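Flagellar basal body rod modification protein (Helicobacter pylori 26695, PDB 4ZZF) is probably required for assembly of the flagellar hook, where it may act as a scaffolding cap protein; this fragment includes its Ig-like domain. Local coordinates at residues Ala43-Glu49 / Asn87-Glu93. Sequence-based numbering, arbitrary orientation.
Sequences AIQILNE and NYKIKAE
Ala43, Gln45 and Leu47 pair with Glu93, Lys91 and Lys89 as the hydrogen-bonded sites of two antiparallel strands, whose axes approach to 4.5 Å at 157°. Each pair makes two backbone bonds; for Gln45 and Lys91 these are Gln45 N to Lys91 O, 2.8 Å, and Lys91 N to Gln45 O, 3.0 Å. The bond from Lys89 N to Leu47 O is weak, bent to 128° at the hydrogen. Past it, where strand 43-47 ends, a water takes over: it accepts from Glu49 N and donates to Asn87 O.

Ile44, Ile46, Ile90 and Ala92 share the buried face. Ile44 and Ile90 both hold CG2 anti to the backbone N, and these two methyls meet, CG2 to CG2, at 3.6 Å. Ile44 also rests CG1 on Ala92 CB. Ile46 bridges two partners through one branch: its CG2 lies 3.8 Å from Tyr88 CB and 4.1 Å from Ile90 CG1. The Tyr88 ring leans obliquely beside the departing chain, its CE2 3.7 Å from Asn48 CB, while its hydroxyl bonds to Pro84 O.

On the other face, Gln45 folds back at chi2 (76°), which lets NE2 make a weak bond to Ala43 O of its own strand. Leu47 crosses Lys91 at an angle, CD2 4.1 Å from NZ. Lys89 NZ bonds to Asn51 OD1 in the turn that follows strand 43-47.

Within this Ig-like domain, strand 43-47 lies between strands 53-58 and 86-94, so Ile44 and Ile46 also bond through their backbones to strand 53-58. Phe27 and Leu29 of strand 25-31 and Phe71 and Trp73 of strand 67-73 pack against the isoleucine-rich face, as expected of the core of an Ig-like beta sandwich, Trp73 meeting the Tyr88 ring edge-to-face; the face of Gln45, Leu47, Lys89 and Lys91 is turned the other way.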
loop_
_atom_site.group_PDB
_atom_site.type_symbol
_atom_site.label_atom_id
_atom_site.label_comp_id
_atom_site.label_asym_id
_atom_site.label_seq_id
_atom_site.Cartn_x
_atom_site.Cartn_y
_atom_site.Cartn_z
ATOM N N ALA A 43 23.287 -18.716 16.456
ATOM C CA ALA A 43 23.087 -20.112 16.154
ATOM C C ALA A 43 21.627 -20.413 15.856
ATOM O O ALA A 43 20.733 -19.706 16.313
ATOM C CB ALA A 43 23.577 -20.967 17.322
ATOM N N ILE A 44 21.411 -21.474 15.087
ATOM C CA ILE A 44 20.098 -22.102 14.909
ATOM C C ILE A 44 19.843 -23.192 15.951
ATOM O O ILE A 44 20.726 -24.015 16.220
ATOM C CB ILE A 44 19.989 -22.747 13.517
ATOM C CG1 ILE A 44 20.135 -21.697 12.423
ATOM C CG2 ILE A 44 18.695 -23.539 13.381
ATOM C CD1 ILE A 44 20.380 -22.294 11.042
ATOM N N GLN A 45 18.651 -23.215 16.538
ATOM C CA GLN A 45 18.271 -24.334 17.398
ATOM C C GLN A 45 17.154 -25.158 16.743
ATOM O O GLN A 45 16.176 -24.601 16.232
ATOM C CB GLN A 45 17.811 -23.856 18.783
ATOM C CG GLN A 45 18.828 -23.032 19.572
ATOM C CD GLN A 45 18.957 -21.583 19.058
ATOM O OE1 GLN A 45 17.950 -20.910 18.782
ATOM N NE2 GLN A 45 20.198 -21.106 18.927
ATOM N N ILE A 46 17.298 -26.482 16.774
ATOM C CA ILE A 46 16.255 -27.387 16.305
ATOM C C ILE A 46 15.669 -28.184 17.467
ATOM O O ILE A 46 16.377 -28.916 18.153
ATOM C CB ILE A 46 16.795 -28.327 15.245
ATOM C CG1 ILE A 46 17.538 -27.512 14.177
ATOM C CG2 ILE A 46 15.658 -29.149 14.643
ATOM C CD1 ILE A 46 18.148 -28.335 13.058
ATOM N N LEU A 47 14.367 -28.032 17.685
ATOM C CA LEU A 47 13.694 -28.633 18.828
ATOM C C LEU A 47 12.687 -29.676 18.345
ATOM O O LEU A 47 12.147 -29.541 17.237
ATOM C CB LEU A 47 12.972 -27.565 19.657
ATOM C CG LEU A 47 13.740 -26.556 20.538
ATOM C CD1 LEU A 47 14.880 -25.906 19.819
ATOM C CD2 LEU A 47 12.791 -25.477 21.039
ATOM N N ASN A 48 12.428 -30.705 19.161
ATOM C CA ASN A 48 11.411 -31.691 18.807
ATOM C C ASN A 48 10.045 -31.225 19.293
ATOM O O ASN A 48 9.930 -30.126 19.855
ATOM C CB ASN A 48 11.755 -33.090 19.357
ATOM C CG ASN A 48 11.632 -33.206 20.881
ATOM O OD1 ASN A 48 11.002 -32.387 21.557
ATOM N ND2 ASN A 48 12.223 -34.268 21.420
ATOM N N GLU A 49 9.021 -32.061 19.109
ATOM C CA GLU A 49 7.653 -31.649 19.403
ATOM C C GLU A 49 7.428 -31.346 20.880
ATOM O O GLU A 49 6.451 -30.694 21.242
ATOM C CB GLU A 49 6.655 -32.708 18.921
ATOM C CG GLU A 49 6.126 -32.427 17.499
ATOM C CD GLU A 49 5.597 -30.988 17.315
ATOM O OE1 GLU A 49 4.731 -30.551 18.115
ATOM O OE2 GLU A 49 6.056 -30.282 16.379
ATOM N N ASN A 87 7.777 -33.709 13.259
ATOM C CA ASN A 87 7.901 -32.269 13.134
ATOM C C ASN A 87 8.933 -31.681 14.081
ATOM O O ASN A 87 8.869 -31.878 15.294
ATOM C CB ASN A 87 6.566 -31.578 13.388
ATOM C CG ASN A 87 6.172 -30.656 12.252
ATOM O OD1 ASN A 87 6.393 -30.977 11.083
ATOM N ND2 ASN A 87 5.708 -29.447 12.595
ATOM N N TYR A 88 9.877 -30.946 13.512
ATOM C CA TYR A 88 10.873 -30.231 14.298
ATOM C C TYR A 88 10.744 -28.715 14.170
ATOM O O TYR A 88 10.702 -28.170 13.062
ATOM C CB TYR A 88 12.260 -30.692 13.883
ATOM C CG TYR A 88 12.533 -32.072 14.398
ATOM C CD1 TYR A 88 12.064 -33.198 13.720
ATOM C CD2 TYR A 88 13.223 -32.255 15.584
ATOM C CE1 TYR A 88 12.303 -34.472 14.203
ATOM C CE2 TYR A 88 13.466 -33.518 16.081
ATOM C CZ TYR A 88 13.008 -34.624 15.390
ATOM O OH TYR A 88 13.256 -35.873 15.904
ATOM N N LYS A 89 10.667 -28.046 15.314
ATOM C CA LYS A 89 10.670 -26.582 15.377
ATOM C C LYS A 89 12.077 -26.030 15.181
ATOM O O LYS A 89 13.023 -26.449 15.857
ATOM C CB LYS A 89 10.115 -26.091 16.719
ATOM C CG LYS A 89 8.735 -26.608 17.041
ATOM C CD LYS A 89 8.327 -26.254 18.462
ATOM C CE LYS A 89 6.984 -26.883 18.829
ATOM N NZ LYS A 89 6.474 -26.418 20.159
ATOM N N ILE A 90 12.212 -25.082 14.263
ATOM C CA ILE A 90 13.505 -24.480 13.981
ATOM C C ILE A 90 13.464 -22.979 14.270
ATOM O O ILE A 90 12.587 -22.263 13.764
ATOM C CB ILE A 90 13.931 -24.723 12.526
ATOM C CG1 ILE A 90 13.980 -26.229 12.244
ATOM C CG2 ILE A 90 15.283 -24.084 12.263
ATOM C CD1 ILE A 90 14.357 -26.578 10.827
ATOM N N LYS A 91 14.384 -22.533 15.128
ATOM C CA LYS A 91 14.514 -21.136 15.546
ATOM C C LYS A 91 15.969 -20.719 15.433
ATOM O O LYS A 91 16.845 -21.558 15.210
ATOM C CB LYS A 91 14.060 -20.916 16.985
ATOM C CG LYS A 91 12.787 -21.606 17.364
ATOM C CD LYS A 91 12.305 -21.161 18.736
ATOM C CE LYS A 91 13.323 -21.436 19.824
ATOM N NZ LYS A 91 12.650 -21.340 21.163
ATOM N N ALA A 92 16.234 -19.431 15.617
ATOM C CA ALA A 92 17.600 -18.939 15.596
ATOM C C ALA A 92 17.747 -17.717 16.492
ATOM O O ALA A 92 16.788 -16.994 16.751
ATOM C CB ALA A 92 18.038 -18.604 14.170
ATOM N N GLU A 93 18.968 -17.498 16.950
ATOM C CA GLU A 93 19.309 -16.323 17.729
ATOM C C GLU A 93 20.541 -15.717 17.108
ATOM O O GLU A 93 21.442 -16.450 16.713
ATOM C CB GLU A 93 19.564 -16.687 19.186
ATOM C CG GLU A 93 18.302 -17.026 19.948
ATOM C CD GLU A 93 18.523 -16.979 21.437
ATOM O OE1 GLU A 93 19.524 -17.584 21.890
ATOM O OE2 GLU A 93 17.730 -16.306 22.141
HETATM O O HOH W 1 9.449 -34.253 16.933
#